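Local coordinates for putative mandelate racemase (Bordetella bronchiseptica, PDB 3OZY), which is of unknown function but belongs to the enolase superfamily, whose members use magnesium to stabilise an enolate formed by removing a proton alpha to a carboxylate, at the magnesium ion site and the interface of chains A and B. Sequence-based numbering; all coordinates share one arbitrary frame. Chains: chain A/B, Putative mandelate racemase.

Contact 1: the magnesium ion site. Residues chain A 171, 173, 201, 203, 225, 227-228, 254, 275, 304. With MG (magnesium ion), chain C.
Strands 169-173, 197-201 and 225-227 present A:Lys171, A:Lys173, A:Asp201 and A:Glu227 in extended backbone, whereas A:Asn203 and A:Glu228 sit in loops with positive phi. This is the magnesium site of the enolase superfamily, in the beta-alpha barrel. Each of three carboxylates gives the metal one oxygen. A:Asp201 OD2 binds MG at 2.3 Å, with CG anti to the backbone N. A:Glu227 OE2 reaches it from an extended chain. A:Glu254 OE2 arrives from a chain that starts in the crowded position between N and the carbonyl carbon (chi1 77°). Waters 1, 2 and 3 add to these oxygens in a near-octahedral shell.

Contacts to the second oxygens help set the carboxylates' rotation. A:Glu227 OE1 accepts A:Lys171 NZ at 2.7 Å and A:Gln275 NE2 at 3.1 Å, both from above the carboxylate plane. A:Gln275 NE2 also lies over the rim of the A:Trp225 ring. A:Asp201 OD1 takes the backbone N of A:Asn203 at 2.9 Å. Water 1 bridges A:Asp201 OD1 and A:Glu228 OE1; water 2 bonds A:Glu254 OE1.

A:Lys173 NZ meets A:Asp201 OD2 from above its plane at 2.9 Å, and an in-plane lone pair of A:Asn203 OD1 at 3.0 Å. A:Lys173 is the second lysine of the Lys-X-Lys motif of muconate lactonizing and mandelate racemase groups, probably the general base. A:His304, on another side of the metal, is the likely second acid-base residue. A:Glu254 CB covers the rim of its ring.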
ATOM      1  N   LYS A 171      10.404 -26.022   1.906  1.00  6.36           N
ATOM      2  CA  LYS A 171       9.862 -25.107   2.902  1.00  6.43           C
ATOM      3  C   LYS A 171       8.606 -25.670   3.564  1.00  8.23           C
ATOM      4  O   LYS A 171       7.769 -26.298   2.907  1.00  7.99           O
ATOM      5  CB  LYS A 171       9.567 -23.751   2.244  1.00  6.63           C
ATOM      6  CG  LYS A 171       9.175 -22.620   3.211  1.00  6.57           C
ATOM      7  CD  LYS A 171       9.403 -21.240   2.604  1.00  6.61           C
ATOM      8  CE  LYS A 171       8.263 -20.819   1.701  1.00  5.23           C
ATOM      9  NZ  LYS A 171       8.580 -19.504   1.056  1.00  6.59           N
ATOM     10  N   LYS A 173       5.251 -24.620   5.969  1.00  6.49           N
ATOM     11  CA  LYS A 173       4.390 -23.593   6.541  1.00  7.08           C
ATOM     12  C   LYS A 173       4.093 -23.889   8.005  1.00  6.92           C
ATOM     13  O   LYS A 173       3.779 -25.029   8.368  1.00  8.11           O
ATOM     14  CB  LYS A 173       3.080 -23.528   5.762  1.00  7.86           C
ATOM     15  CG  LYS A 173       3.242 -23.190   4.297  1.00  7.76           C
ATOM     16  CD  LYS A 173       3.706 -21.744   4.134  1.00  8.37           C
ATOM     17  CE  LYS A 173       3.638 -21.307   2.687  1.00  9.83           C
ATOM     18  NZ  LYS A 173       3.814 -19.830   2.553  1.00 11.04           N
ATOM     19  N   ASP A 201       8.132 -20.973   7.148  1.00  6.64           N
ATOM     20  CA  ASP A 201       7.409 -19.766   6.756  1.00  5.84           C
ATOM     21  C   ASP A 201       6.129 -19.669   7.578  1.00  6.76           C
ATOM     22  O   ASP A 201       5.253 -20.540   7.468  1.00  6.70           O
ATOM     23  CB  ASP A 201       7.098 -19.855   5.257  1.00  6.77           C
ATOM     24  CG  ASP A 201       6.367 -18.646   4.716  1.00  6.96           C
ATOM     25  OD1 ASP A 201       5.911 -17.783   5.494  1.00  6.86           O
ATOM     26  OD2 ASP A 201       6.221 -18.589   3.471  1.00  7.71           O
ATOM     27  N   ASN A 203       4.002 -16.962   7.578  1.00  6.99           N
ATOM     28  CA  ASN A 203       2.980 -16.081   7.000  1.00  6.20           C
ATOM     29  C   ASN A 203       2.458 -15.030   7.989  1.00  6.73           C
ATOM     30  O   ASN A 203       1.253 -14.754   8.043  1.00  6.91           O
ATOM     31  CB  ASN A 203       1.809 -16.890   6.428  1.00  7.63           C
ATOM     32  CG  ASN A 203       2.154 -17.562   5.124  1.00  8.18           C
ATOM     33  OD1 ASN A 203       2.572 -18.724   5.101  1.00  8.63           O
ATOM     34  ND2 ASN A 203       1.979 -16.839   4.024  1.00 10.30           N
ATOM     35  N   TRP A 225      16.140 -20.712   6.999  1.00  6.04           N
ATOM     36  CA  TRP A 225      15.543 -19.416   7.285  1.00  5.36           C
ATOM     37  C   TRP A 225      14.179 -19.535   7.936  1.00  6.27           C
ATOM     38  O   TRP A 225      13.561 -20.604   7.898  1.00  6.68           O
ATOM     39  CB  TRP A 225      15.524 -18.494   6.055  1.00  6.50           C
ATOM     40  CG  TRP A 225      14.485 -18.708   4.950  1.00  5.71           C
ATOM     41  CD1 TRP A 225      13.146 -19.013   5.070  1.00  7.10           C
ATOM     42  CD2 TRP A 225      14.725 -18.484   3.560  1.00  6.96           C
ATOM     43  NE1 TRP A 225      12.558 -19.035   3.810  1.00  6.73           N
ATOM     44  CE2 TRP A 225      13.510 -18.707   2.873  1.00  5.48           C
ATOM     45  CE3 TRP A 225      15.863 -18.131   2.826  1.00  6.50           C
ATOM     46  CZ2 TRP A 225      13.410 -18.589   1.480  1.00  6.16           C
ATOM     47  CZ3 TRP A 225      15.764 -18.013   1.450  1.00  6.72           C
ATOM     48  CH2 TRP A 225      14.549 -18.242   0.789  1.00  6.97           C
ATOM     49  N   GLU A 227      10.839 -17.385   7.638  1.00  6.14           N
ATOM     50  CA  GLU A 227      10.219 -16.420   6.728  1.00  6.05           C
ATOM     51  C   GLU A 227       8.908 -15.876   7.298  1.00  6.32           C
ATOM     52  O   GLU A 227       8.121 -16.629   7.883  1.00  5.85           O
ATOM     53  CB  GLU A 227       9.987 -17.100   5.379  1.00  5.80           C
ATOM     54  CG  GLU A 227       9.117 -16.330   4.418  1.00  6.25           C
ATOM     55  CD  GLU A 227       9.112 -16.944   3.041  1.00  6.23           C
ATOM     56  OE1 GLU A 227       9.922 -17.862   2.785  1.00  6.36           O
ATOM     57  OE2 GLU A 227       8.301 -16.505   2.199  1.00  7.16           O
ATOM     58  N   GLU A 228       8.684 -14.571   7.116  1.00  6.49           N
ATOM     59  CA  GLU A 228       7.531 -13.871   7.694  1.00  5.47           C
ATOM     60  C   GLU A 228       7.200 -14.380   9.098  1.00  5.72           C
ATOM     61  O   GLU A 228       6.072 -14.780   9.390  1.00  5.67           O
ATOM     62  CB  GLU A 228       6.302 -13.928   6.775  1.00  6.04           C
ATOM     63  CG  GLU A 228       6.452 -13.081   5.511  1.00  6.42           C
ATOM     64  CD  GLU A 228       5.112 -12.764   4.882  1.00  6.78           C
ATOM     65  OE1 GLU A 228       4.196 -13.617   4.967  1.00  7.89           O
ATOM     66  OE2 GLU A 228       4.955 -11.662   4.315  1.00  7.25           O
ATOM     67  N   GLU A 254       7.802 -10.824   0.661  1.00  6.66           N
ATOM     68  CA  GLU A 254       6.721 -10.944  -0.317  1.00  7.02           C
ATOM     69  C   GLU A 254       5.641  -9.886  -0.111  1.00  9.17           C
ATOM     70  O   GLU A 254       4.931  -9.534  -1.051  1.00  8.79           O
ATOM     71  CB  GLU A 254       6.113 -12.337  -0.328  1.00  9.21           C
ATOM     72  CG  GLU A 254       5.174 -12.613   0.808  1.00 10.54           C
ATOM     73  CD  GLU A 254       4.919 -14.087   0.955  1.00 11.57           C
ATOM     74  OE1 GLU A 254       3.746 -14.498   0.924  1.00 15.90           O
ATOM     75  OE2 GLU A 254       5.905 -14.828   1.086  1.00 11.42           O
ATOM     76  N   GLN A 275      13.296 -10.736   0.457  1.00  5.79           N
ATOM     77  CA  GLN A 275      12.552 -11.618  -0.442  1.00  6.08           C
ATOM     78  C   GLN A 275      11.697 -10.872  -1.461  1.00  6.37           C
ATOM     79  O   GLN A 275      10.730 -11.411  -1.998  1.00  7.06           O
ATOM     80  CB  GLN A 275      11.723 -12.615   0.357  1.00  6.53           C
ATOM     81  CG  GLN A 275      12.564 -13.491   1.274  1.00  6.32           C
ATOM     82  CD  GLN A 275      11.717 -14.509   1.981  1.00  6.54           C
ATOM     83  OE1 GLN A 275      10.854 -14.159   2.789  1.00  6.60           O
ATOM     84  NE2 GLN A 275      11.943 -15.782   1.677  1.00  7.16           N
ATOM     85  N   HIS A 304      10.768 -14.143  -3.199  1.00  6.40           N
ATOM     86  CA  HIS A 304       9.509 -14.851  -3.319  1.00  6.17           C
ATOM     87  C   HIS A 304       9.158 -14.898  -4.814  1.00  6.53           C
ATOM     88  O   HIS A 304       9.411 -13.932  -5.544  1.00  7.27           O
ATOM     89  CB  HIS A 304       8.454 -14.063  -2.533  1.00  7.64           C
ATOM     90  CG  HIS A 304       7.046 -14.512  -2.768  1.00  5.65           C
ATOM     91  ND1 HIS A 304       6.298 -14.082  -3.843  1.00  6.96           N
ATOM     92  CD2 HIS A 304       6.237 -15.317  -2.043  1.00  6.45           C
ATOM     93  CE1 HIS A 304       5.093 -14.625  -3.783  1.00  7.60           C
ATOM     94  NE2 HIS A 304       5.029 -15.375  -2.695  1.00  7.90           N
TER
HETATM   95 MG    MG C 390       6.077 -16.762   2.042  1.00  7.94          MG
HETATM   96  O   HOH W   1       5.236 -15.833   3.879  1.00  9.12           O
HETATM   97  O   HOH W   2       3.751 -17.021   1.650  1.00 12.10           O
HETATM   98  O   HOH W   3       6.309 -18.048   0.065  1.00  9.83           O

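Contact 2: the interface of chains A and B. Residues chain A 63-64, 68, 96-97; chain B 57, 59-60, 375.
Two copies of this enolase superfamily protein meet here through the helices 58-73 of both chains, the end of helix 81-97 of chain A, and the loops carrying B:Asp57 and B:Trp375. The patch belongs to a two-fold symmetric interface, so it recurs with the chains exchanged. The biological oligomer may differ from this dimer.

The tight part is a side-on salt bridge. A:Arg63 crosses B:Asp57 at about a right angle and grips it with two nitrogens. A:Arg63 NE bonds B:Asp57 OD2 at 2.9 Å, reaching it from above the carboxylate plane. A:Arg63 NH2 bonds the syn lone pair of B:Asp57 OD1 at 2.8 Å, close to the guanidinium plane and fairly straight (161° at H). The two planes are 38° apart, so the pair is twisted. The bend at chi2 of A:Arg63 turns the guanidinium toward the acid.

B:Asp57 also caps the start of the helix that follows it (58-73). B:Asp57 OD2 takes the backbone N of B:Val60 at 3.0 Å on the anti lone pair. This bond holds the carboxylate in place for the arginine. The aliphatic part of A:Arg63 packs alongside. A:Arg63 CD lies 3.6 Å from B:Ala59 CB, and A:Arg63 CG lies 3.7 Å from B:Val60 CG2. A:Val68 crosses B:Asp57 obliquely, its CG2 against CB.

The outer parts are looser. B:Trp375 meets the guanidinium tip to tip, with its ring edge toward A:Arg63 CZ and the planes 85° apart. B:Trp375 CH2 is 3.5 Å from A:Arg63 NH2. On the other flank A:Leu97 CD2 only brushes B:Val60 CG1 at 4.2 Å. There water 4 bridges the backbone A:Asn96 O and B:Asp57 N.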
ATOM      1  N   ARG A  63      -8.106  -3.103 -13.533  1.00  7.97           N
ATOM      2  CA  ARG A  63      -8.391  -1.672 -13.573  1.00  7.42           C
ATOM      3  C   ARG A  63      -7.122  -0.848 -13.370  1.00  9.19           C
ATOM      4  O   ARG A  63      -6.867   0.108 -14.106  1.00  9.42           O
ATOM      5  CB  ARG A  63      -9.430  -1.312 -12.509  1.00  8.56           C
ATOM      6  CG  ARG A  63      -9.743   0.171 -12.389  1.00  7.34           C
ATOM      7  CD  ARG A  63     -10.490   0.724 -13.599  1.00  8.62           C
ATOM      8  NE  ARG A  63     -10.557   2.178 -13.466  1.00  9.03           N
ATOM      9  CZ  ARG A  63     -11.096   3.006 -14.358  1.00 10.36           C
ATOM     10  NH1 ARG A  63     -11.642   2.538 -15.474  1.00 11.51           N
ATOM     11  NH2 ARG A  63     -11.080   4.311 -14.126  1.00 10.58           N
ATOM     12  N   ALA A  64      -6.320  -1.200 -12.369  1.00  7.78           N
ATOM     13  CA  ALA A  64      -5.092  -0.453 -12.121  1.00  8.96           C
ATOM     14  C   ALA A  64      -4.161  -0.500 -13.326  1.00  8.91           C
ATOM     15  O   ALA A  64      -3.551   0.502 -13.694  1.00  9.63           O
ATOM     16  CB  ALA A  64      -4.387  -0.997 -10.892  1.00  9.11           C
ATOM     17  N   VAL A  68      -5.198   3.008 -14.931  1.00  9.40           N
ATOM     18  CA  VAL A  68      -4.414   3.921 -14.107  1.00  9.38           C
ATOM     19  C   VAL A  68      -2.988   3.978 -14.644  1.00 10.10           C
ATOM     20  O   VAL A  68      -2.498   5.045 -15.008  1.00 10.41           O
ATOM     21  CB  VAL A  68      -4.442   3.532 -12.612  1.00  9.99           C
ATOM     22  CG1 VAL A  68      -3.626   4.524 -11.788  1.00  9.54           C
ATOM     23  CG2 VAL A  68      -5.876   3.498 -12.100  1.00 10.90           C
ATOM     24  N   ASN A  96      -1.832   7.760  -5.534  1.00  8.53           N
ATOM     25  CA  ASN A  96      -3.220   7.465  -5.880  1.00  7.61           C
ATOM     26  C   ASN A  96      -3.609   5.992  -5.749  1.00  8.08           C
ATOM     27  O   ASN A  96      -4.788   5.654  -5.858  1.00  7.98           O
ATOM     28  CB  ASN A  96      -3.577   8.014  -7.274  1.00  7.92           C
ATOM     29  CG  ASN A  96      -3.297   9.509  -7.415  1.00  9.49           C
ATOM     30  OD1 ASN A  96      -3.233  10.244  -6.432  1.00  9.91           O
ATOM     31  ND2 ASN A  96      -3.114   9.956  -8.653  1.00 10.89           N
ATOM     32  N   LEU A  97      -2.625   5.121  -5.516  1.00  7.61           N
ATOM     33  CA  LEU A  97      -2.923   3.740  -5.132  1.00  7.70           C
ATOM     34  C   LEU A  97      -2.259   3.336  -3.819  1.00  6.57           C
ATOM     35  O   LEU A  97      -2.550   2.264  -3.294  1.00  7.38           O
ATOM     36  CB  LEU A  97      -2.562   2.746  -6.243  1.00  8.06           C
ATOM     37  CG  LEU A  97      -3.461   2.820  -7.482  1.00  6.89           C
ATOM     38  CD1 LEU A  97      -2.913   1.947  -8.609  1.00  9.07           C
ATOM     39  CD2 LEU A  97      -4.903   2.441  -7.152  1.00  7.94           C
TER
ATOM     40  N   ASP B  57      -8.459   5.958  -7.696  1.00  7.90           N
ATOM     41  CA  ASP B  57      -9.349   5.545  -8.778  1.00  8.06           C
ATOM     42  C   ASP B  57     -10.678   5.024  -8.240  1.00  8.20           C
ATOM     43  O   ASP B  57     -10.712   4.157  -7.363  1.00  8.10           O
ATOM     44  CB  ASP B  57      -8.702   4.466  -9.631  1.00  9.15           C
ATOM     45  CG  ASP B  57      -9.556   4.108 -10.816  1.00  9.25           C
ATOM     46  OD1 ASP B  57      -9.508   4.856 -11.812  1.00 10.58           O
ATOM     47  OD2 ASP B  57     -10.301   3.103 -10.742  1.00  8.79           O
ATOM     48  N   ALA B  59     -13.094   3.164  -9.582  1.00  7.96           N
ATOM     49  CA  ALA B  59     -13.426   1.768  -9.863  1.00  7.59           C
ATOM     50  C   ALA B  59     -12.636   0.841  -8.941  1.00  7.88           C
ATOM     51  O   ALA B  59     -13.162  -0.168  -8.459  1.00  8.60           O
ATOM     52  CB  ALA B  59     -13.158   1.432 -11.320  1.00  9.71           C
ATOM     53  N   VAL B  60     -11.375   1.180  -8.682  1.00  8.37           N
ATOM     54  CA  VAL B  60     -10.572   0.404  -7.739  1.00  7.70           C
ATOM     55  C   VAL B  60     -11.229   0.441  -6.363  1.00  8.27           C
ATOM     56  O   VAL B  60     -11.411  -0.602  -5.721  1.00  8.06           O
ATOM     57  CB  VAL B  60      -9.127   0.927  -7.667  1.00  8.24           C
ATOM     58  CG1 VAL B  60      -8.409   0.326  -6.457  1.00 10.33           C
ATOM     59  CG2 VAL B  60      -8.393   0.603  -8.959  1.00  9.89           C
ATOM     60  N   TRP B 375     -20.373   9.016 -11.392  1.00 10.29           N
ATOM     61  CA  TRP B 375     -19.125   9.013 -12.141  1.00  9.70           C
ATOM     62  C   TRP B 375     -19.316   8.374 -13.510  1.00 12.11           C
ATOM     63  O   TRP B 375     -19.977   7.345 -13.633  1.00 12.82           O
ATOM     64  CB  TRP B 375     -18.101   8.224 -11.332  1.00  9.55           C
ATOM     65  CG  TRP B 375     -16.740   8.050 -11.935  1.00  9.79           C
ATOM     66  CD1 TRP B 375     -15.895   9.028 -12.388  1.00 11.47           C
ATOM     67  CD2 TRP B 375     -16.022   6.814 -12.067  1.00  9.36           C
ATOM     68  NE1 TRP B 375     -14.711   8.471 -12.814  1.00 10.37           N
ATOM     69  CE2 TRP B 375     -14.769   7.113 -12.632  1.00 11.09           C
ATOM     70  CE3 TRP B 375     -16.331   5.478 -11.781  1.00 10.96           C
ATOM     71  CZ2 TRP B 375     -13.815   6.125 -12.912  1.00 11.59           C
ATOM     72  CZ3 TRP B 375     -15.382   4.497 -12.062  1.00 12.16           C
ATOM     73  CH2 TRP B 375     -14.141   4.827 -12.620  1.00 11.74           C
TER
HETATM   74  O   HOH W   4      -5.805   5.319  -8.412  1.00  9.87           O

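The centres of the C-alpha atoms of contact 1 and contact 2 lie about 30 Å apart. They share no residue and no secondary-structure element. Contact 1 draws on strands and loops from the range of the enolase C-terminal family. Contact 2 draws mainly on helices 58-73 and 81-97, within the range of the N-terminal family. Contact 1 is built from chain A alone, so the partner adds none of the metal ligands described. Contact 2 joins two copies that each carry a metal site. The pairing could still steady the fold around those sites, but the structure alone does not show whether they are coupled.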